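Side-chain contacts in PKS (Streptomyces albus, PDB 4OQJ), which probably catalyses, through its ketosynthase domain, the condensation of acyl units held on carrier proteins in an acyltransferase-less type I polyketide synthase that takes part in oxazolomycin biosynthesis: residues Ala90-Ile95 / Tyr697-Val702; Glu558-Leu563 / Phe598-Ala603. One frame throughout, in Å; residues are numbered along the deposited sequence.

Contact 1 (Ala90-Ile95 / Tyr697-Val702); sequences AGLFGI and YPFERV
Tyr697 lays one face of its ring over methyl CD2 of Leu92, a worked example of a single branched side chain serving several aromatic neighbours. Leu92 CD2 is 4.0 Å from both CD2 and CE2 of Tyr697, so it sits beside one bond of the ring. Pro698 CD packs on the opposite face, 3.5 Å above the plane, and the tyrosine is thereby held between leucine and proline. Its hydroxyl is engaged by the backbone N of Asn472.

Phe699 meets the same methyl in another way: Leu92 CD2 comes to the ring edge, near its plane, 3.6 Å from Phe699 CE1. Phe699 CE1 also lies 4.1 Å from Phe93 CZ, the two phenylalanine rings meeting obliquely. Phe93 in turn has Leu92 CD2 above one of its faces, and the methyl is wedged among three rings. With CG anti to the backbone N (chi1 173°), Leu92 reaches out from a type I turn, Gly91 to Gly94, to make this wedge.

At Glu700 the contact becomes polar through a third party: the carboxylate of Asp89 accepts the backbone N-H of Glu700 at one oxygen and that of Leu92 at the other.

The sequence YPFERV matches the YPF motif of the post-AT linker of modular synthases, which folds back over the ketosynthase, and the packing against the ketosynthase segment 90-95 and helix 105-121 is consistent with this. Helix 105-121 flanks the aromatic cluster, Tyr115 meeting the Phe699 ring edge-to-face and Leu111 touching Phe93; helix 474-490 borders Tyr697 and Pro698, while Val702 rests on Arg97 of helix 97-102.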
loop_
_atom_site.group_PDB
_atom_site.type_symbol
_atom_site.label_atom_id
_atom_site.label_comp_id
_atom_site.label_asym_id
_atom_site.label_seq_id
_atom_site.Cartn_x
_atom_site.Cartn_y
_atom_site.Cartn_z
ATOM N N ALA A 90 20.670 -16.001 10.560
ATOM C CA ALA A 90 19.517 -16.869 10.400
ATOM C C ALA A 90 19.103 -17.496 11.728
ATOM O O ALA A 90 17.914 -17.653 11.998
ATOM C CB ALA A 90 19.812 -17.946 9.380
ATOM N N GLY A 91 20.082 -17.836 12.559
ATOM C CA GLY A 91 19.799 -18.456 13.845
ATOM C C GLY A 91 18.917 -17.588 14.730
ATOM O O GLY A 91 17.997 -18.070 15.382
ATOM N N LEU A 92 19.207 -16.296 14.745
ATOM C CA LEU A 92 18.459 -15.355 15.555
ATOM C C LEU A 92 16.994 -15.358 15.166
ATOM O O LEU A 92 16.112 -15.229 16.024
ATOM C CB LEU A 92 19.032 -13.951 15.397
ATOM C CG LEU A 92 18.235 -12.835 16.065
ATOM C CD1 LEU A 92 18.250 -12.984 17.579
ATOM C CD2 LEU A 92 18.776 -11.484 15.633
ATOM N N PHE A 93 16.728 -15.517 13.868
ATOM C CA PHE A 93 15.354 -15.466 13.380
ATOM C C PHE A 93 14.732 -16.857 13.180
ATOM O O PHE A 93 13.643 -16.984 12.630
ATOM C CB PHE A 93 15.311 -14.667 12.080
ATOM C CG PHE A 93 15.698 -13.239 12.259
ATOM C CD1 PHE A 93 14.881 -12.375 12.971
ATOM C CD2 PHE A 93 16.896 -12.759 11.757
ATOM C CE1 PHE A 93 15.240 -11.046 13.155
ATOM C CE2 PHE A 93 17.259 -11.438 11.950
ATOM C CZ PHE A 93 16.423 -10.583 12.647
ATOM N N GLY A 94 15.407 -17.893 13.653
ATOM C CA GLY A 94 14.849 -19.237 13.596
ATOM C C GLY A 94 14.692 -19.738 12.174
ATOM O O GLY A 94 13.762 -20.473 11.862
ATOM N N ILE A 95 15.610 -19.329 11.311
ATOM C CA ILE A 95 15.574 -19.686 9.895
ATOM C C ILE A 95 16.703 -20.673 9.581
ATOM O O ILE A 95 17.833 -20.479 10.013
ATOM C CB ILE A 95 15.692 -18.419 9.021
ATOM C CG1 ILE A 95 14.426 -17.565 9.188
ATOM C CG2 ILE A 95 15.897 -18.767 7.552
ATOM C CD1 ILE A 95 14.516 -16.168 8.594
ATOM N N TYR A 697 21.678 -4.792 17.824
ATOM C CA TYR A 697 22.156 -6.164 17.944
ATOM C C TYR A 697 23.339 -6.474 17.009
ATOM O O TYR A 697 23.344 -6.055 15.845
ATOM C CB TYR A 697 21.006 -7.143 17.658
ATOM C CG TYR A 697 21.348 -8.572 18.032
ATOM C CD1 TYR A 697 21.125 -9.043 19.319
ATOM C CD2 TYR A 697 21.922 -9.440 17.108
ATOM C CE1 TYR A 697 21.450 -10.341 19.675
ATOM C CE2 TYR A 697 22.247 -10.751 17.455
ATOM C CZ TYR A 697 22.009 -11.192 18.750
ATOM O OH TYR A 697 22.336 -12.487 19.127
ATOM N N PRO A 698 24.358 -7.202 17.520
ATOM C CA PRO A 698 25.504 -7.563 16.672
ATOM C C PRO A 698 25.228 -8.843 15.875
ATOM O O PRO A 698 25.723 -9.923 16.205
ATOM C CB PRO A 698 26.633 -7.750 17.678
ATOM C CG PRO A 698 25.947 -8.227 18.912
ATOM C CD PRO A 698 24.602 -7.532 18.936
ATOM N N PHE A 699 24.428 -8.706 14.823
ATOM C CA PHE A 699 24.013 -9.838 14.012
ATOM C C PHE A 699 25.208 -10.657 13.574
ATOM O O PHE A 699 26.217 -10.100 13.162
ATOM C CB PHE A 699 23.247 -9.361 12.781
ATOM C CG PHE A 699 22.015 -8.574 13.107
ATOM C CD1 PHE A 699 20.863 -9.211 13.540
ATOM C CD2 PHE A 699 22.014 -7.197 12.984
ATOM C CE1 PHE A 699 19.712 -8.481 13.825
ATOM C CE2 PHE A 699 20.884 -6.466 13.281
ATOM C CZ PHE A 699 19.739 -7.097 13.699
ATOM N N GLU A 700 25.106 -11.977 13.659
ATOM C CA GLU A 700 26.224 -12.819 13.246
ATOM C C GLU A 700 26.431 -12.673 11.748
ATOM O O GLU A 700 25.473 -12.761 10.985
ATOM C CB GLU A 700 25.976 -14.289 13.613
ATOM C CG GLU A 700 27.240 -15.145 13.525
ATOM C CD GLU A 700 27.186 -16.377 14.408
ATOM O OE1 GLU A 700 26.787 -16.247 15.586
ATOM O OE2 GLU A 700 27.554 -17.470 13.924
ATOM N N ARG A 701 27.667 -12.431 11.323
ATOM C CA ARG A 701 27.947 -12.258 9.891
ATOM C C ARG A 701 28.127 -13.593 9.169
ATOM O O ARG A 701 29.237 -13.930 8.747
ATOM C CB ARG A 701 29.205 -11.413 9.672
ATOM C CG ARG A 701 29.128 -9.987 10.174
ATOM C CD ARG A 701 30.508 -9.320 10.119
ATOM N NE ARG A 701 30.992 -9.133 8.749
ATOM C CZ ARG A 701 31.824 -9.951 8.107
ATOM N NH1 ARG A 701 32.302 -11.042 8.694
ATOM N NH2 ARG A 701 32.190 -9.671 6.863
ATOM N N VAL A 702 27.041 -14.344 9.022
ATOM C CA VAL A 702 27.068 -15.607 8.290
ATOM C C VAL A 702 26.642 -15.387 6.841
ATOM O O VAL A 702 25.583 -14.816 6.565
ATOM C CB VAL A 702 26.138 -16.657 8.954
ATOM C CG1 VAL A 702 26.279 -18.017 8.280
ATOM C CG2 VAL A 702 26.427 -16.760 10.423
#

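Contact 2 (Glu558-Leu563 / Phe598-Ala603); sequences EHAAAL and FAVQYA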
loop_
_atom_site.group_PDB
_atom_site.type_symbol
_atom_site.label_atom_id
_atom_site.label_comp_id
_atom_site.label_asym_id
_atom_site.label_seq_id
_atom_site.Cartn_x
_atom_site.Cartn_y
_atom_site.Cartn_z
ATOM N N GLU A 558 20.263 -2.838 59.288
ATOM C CA GLU A 558 20.624 -1.808 58.323
ATOM C C GLU A 558 20.083 -2.154 56.937
ATOM O O GLU A 558 19.546 -1.291 56.229
ATOM C CB GLU A 558 22.143 -1.633 58.270
ATOM C CG GLU A 558 22.602 -0.494 57.371
ATOM C CD GLU A 558 24.097 -0.518 57.109
ATOM O OE1 GLU A 558 24.503 -0.202 55.971
ATOM O OE2 GLU A 558 24.863 -0.846 58.041
ATOM N N HIS A 559 20.224 -3.417 56.551
ATOM C CA HIS A 559 19.736 -3.871 55.261
ATOM C C HIS A 559 18.212 -3.788 55.191
ATOM O O HIS A 559 17.652 -3.354 54.184
ATOM C CB HIS A 559 20.173 -5.311 54.980
ATOM C CG HIS A 559 19.496 -5.910 53.785
ATOM N ND1 HIS A 559 19.674 -5.429 52.508
ATOM C CD2 HIS A 559 18.625 -6.939 53.684
ATOM C CE1 HIS A 559 18.944 -6.142 51.664
ATOM N NE2 HIS A 559 18.297 -7.062 52.353
ATOM N N ALA A 560 17.555 -4.222 56.266
ATOM C CA ALA A 560 16.097 -4.217 56.326
ATOM C C ALA A 560 15.571 -2.798 56.205
ATOM O O ALA A 560 14.661 -2.541 55.428
ATOM C CB ALA A 560 15.617 -4.856 57.621
ATOM N N ALA A 561 16.159 -1.877 56.962
ATOM C CA ALA A 561 15.723 -0.481 56.962
ATOM C C ALA A 561 15.919 0.186 55.599
ATOM O O ALA A 561 15.076 0.978 55.157
ATOM C CB ALA A 561 16.465 0.294 58.043
ATOM N N ALA A 562 17.010 -0.153 54.920
ATOM C CA ALA A 562 17.283 0.383 53.584
ATOM C C ALA A 562 16.251 -0.067 52.546
ATOM O O ALA A 562 15.720 0.747 51.773
ATOM C CB ALA A 562 18.684 -0.022 53.137
ATOM N N LEU A 563 15.978 -1.364 52.493
ATOM C CA LEU A 563 14.968 -1.864 51.573
ATOM C C LEU A 563 13.594 -1.267 51.886
ATOM O O LEU A 563 12.819 -0.960 50.976
ATOM C CB LEU A 563 14.877 -3.391 51.618
ATOM C CG LEU A 563 15.948 -4.188 50.868
ATOM C CD1 LEU A 563 15.650 -5.673 50.976
ATOM C CD2 LEU A 563 16.070 -3.770 49.409
ATOM N N PHE A 598 13.445 -13.743 59.255
ATOM C CA PHE A 598 12.382 -14.305 58.434
ATOM C C PHE A 598 11.659 -13.210 57.649
ATOM O O PHE A 598 11.554 -13.285 56.426
ATOM C CB PHE A 598 11.366 -15.069 59.284
ATOM C CG PHE A 598 10.177 -15.531 58.502
ATOM C CD1 PHE A 598 10.235 -16.695 57.746
ATOM C CD2 PHE A 598 9.013 -14.792 58.489
ATOM C CE1 PHE A 598 9.148 -17.108 57.004
ATOM C CE2 PHE A 598 7.926 -15.205 57.749
ATOM C CZ PHE A 598 7.996 -16.364 57.006
ATOM N N ALA A 599 11.161 -12.201 58.362
ATOM C CA ALA A 599 10.374 -11.120 57.759
ATOM C C ALA A 599 11.067 -10.483 56.552
ATOM O O ALA A 599 10.466 -10.364 55.490
ATOM C CB ALA A 599 10.065 -10.057 58.793
ATOM N N VAL A 600 12.322 -10.085 56.713
ATOM C CA VAL A 600 13.072 -9.473 55.623
ATOM C C VAL A 600 13.166 -10.410 54.424
ATOM O O VAL A 600 12.994 -9.986 53.289
ATOM C CB VAL A 600 14.488 -9.083 56.059
ATOM C CG1 VAL A 600 15.269 -8.461 54.890
ATOM C CG2 VAL A 600 14.421 -8.102 57.204
ATOM N N GLN A 601 13.428 -11.690 54.679
ATOM C CA GLN A 601 13.579 -12.648 53.593
ATOM C C GLN A 601 12.238 -12.940 52.924
ATOM O O GLN A 601 12.174 -13.032 51.703
ATOM C CB GLN A 601 14.215 -13.947 54.103
ATOM C CG GLN A 601 15.702 -13.817 54.411
ATOM C CD GLN A 601 16.330 -15.118 54.896
ATOM O OE1 GLN A 601 16.911 -15.868 54.115
ATOM N NE2 GLN A 601 16.234 -15.372 56.187
ATOM N N TYR A 602 11.178 -13.083 53.724
ATOM C CA TYR A 602 9.847 -13.342 53.195
ATOM C C TYR A 602 9.389 -12.182 52.322
ATOM O O TYR A 602 8.889 -12.383 51.212
ATOM C CB TYR A 602 8.830 -13.576 54.329
ATOM C CG TYR A 602 7.421 -13.807 53.823
ATOM C CD1 TYR A 602 7.009 -15.065 53.404
ATOM C CD2 TYR A 602 6.505 -12.770 53.759
ATOM C CE1 TYR A 602 5.721 -15.283 52.934
ATOM C CE2 TYR A 602 5.216 -12.977 53.298
ATOM C CZ TYR A 602 4.831 -14.236 52.880
ATOM O OH TYR A 602 3.547 -14.449 52.416
ATOM N N ALA A 603 9.567 -10.966 52.818
ATOM C CA ALA A 603 9.168 -9.784 52.066
ATOM C C ALA A 603 9.955 -9.676 50.755
ATOM O O ALA A 603 9.395 -9.291 49.726
ATOM C CB ALA A 603 9.356 -8.550 52.901
#
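Val600 spreads its two methyls over neighbouring residues of helix 557-566, CG1 against the imidazole of His559 and CG2 against the methyl of Ala560. The second meeting is tight for two carbons, with Ala560 CB and Val600 CG2 3.5 Å apart; the small side chain of Ala560 permits a close approach of the backbones, with Ala560 CA and Val600 CA 6.1 Å apart. On the other branch, Val600 CG1 lies anti to the backbone N (chi1 179°) and is 3.9 Å from His559 CD2, obliquely to the ring, with NE2 slightly farther off. Across the interface the contact is wholly van der Waals.

The principle exemplified is helix-helix packing in which a small residue lets a beta-branched one come close. It belongs to a mainly helical region well away from the central sheet of the ketosynthase, in the part of the chain where related synthases carry an acyltransferase; given the AT-less character of this enzyme, it is probably a remnant of that domain.

The far side of the imidazole is tied down polarly: ND1 accepts the backbone N-H of Gly660, which fixes the ring's rotation and is consistent with a proton on NE2 if the ring is neutral. Phe663 meets it with planes at about 90°. Val600 also touches Phe574 of helix 568-581, and Ala560 touches Leu589 of helix 585-590.

How the contacts relate
From the N terminus, the chain first enters contact 1 at 90-95, in the loop between strand 75-79 and helix 97-102, then runs through the sheet and helices of the ketosynthase. Much later, helix 557-566 begins contact 2, and after the helices 568-581 and 585-590 the chain returns on 594-610 to close that short loop of 34 residues. Only after helix 680-684 does 697-702 come back to close contact 1, some 600 residues after its start. The short loop thus lies wholly within the long one. Their centres are 43 Å apart: contact 1 ties the linker that follows helix 680-684 to the ketosynthase, whereas contact 2 joins helices within a separate region.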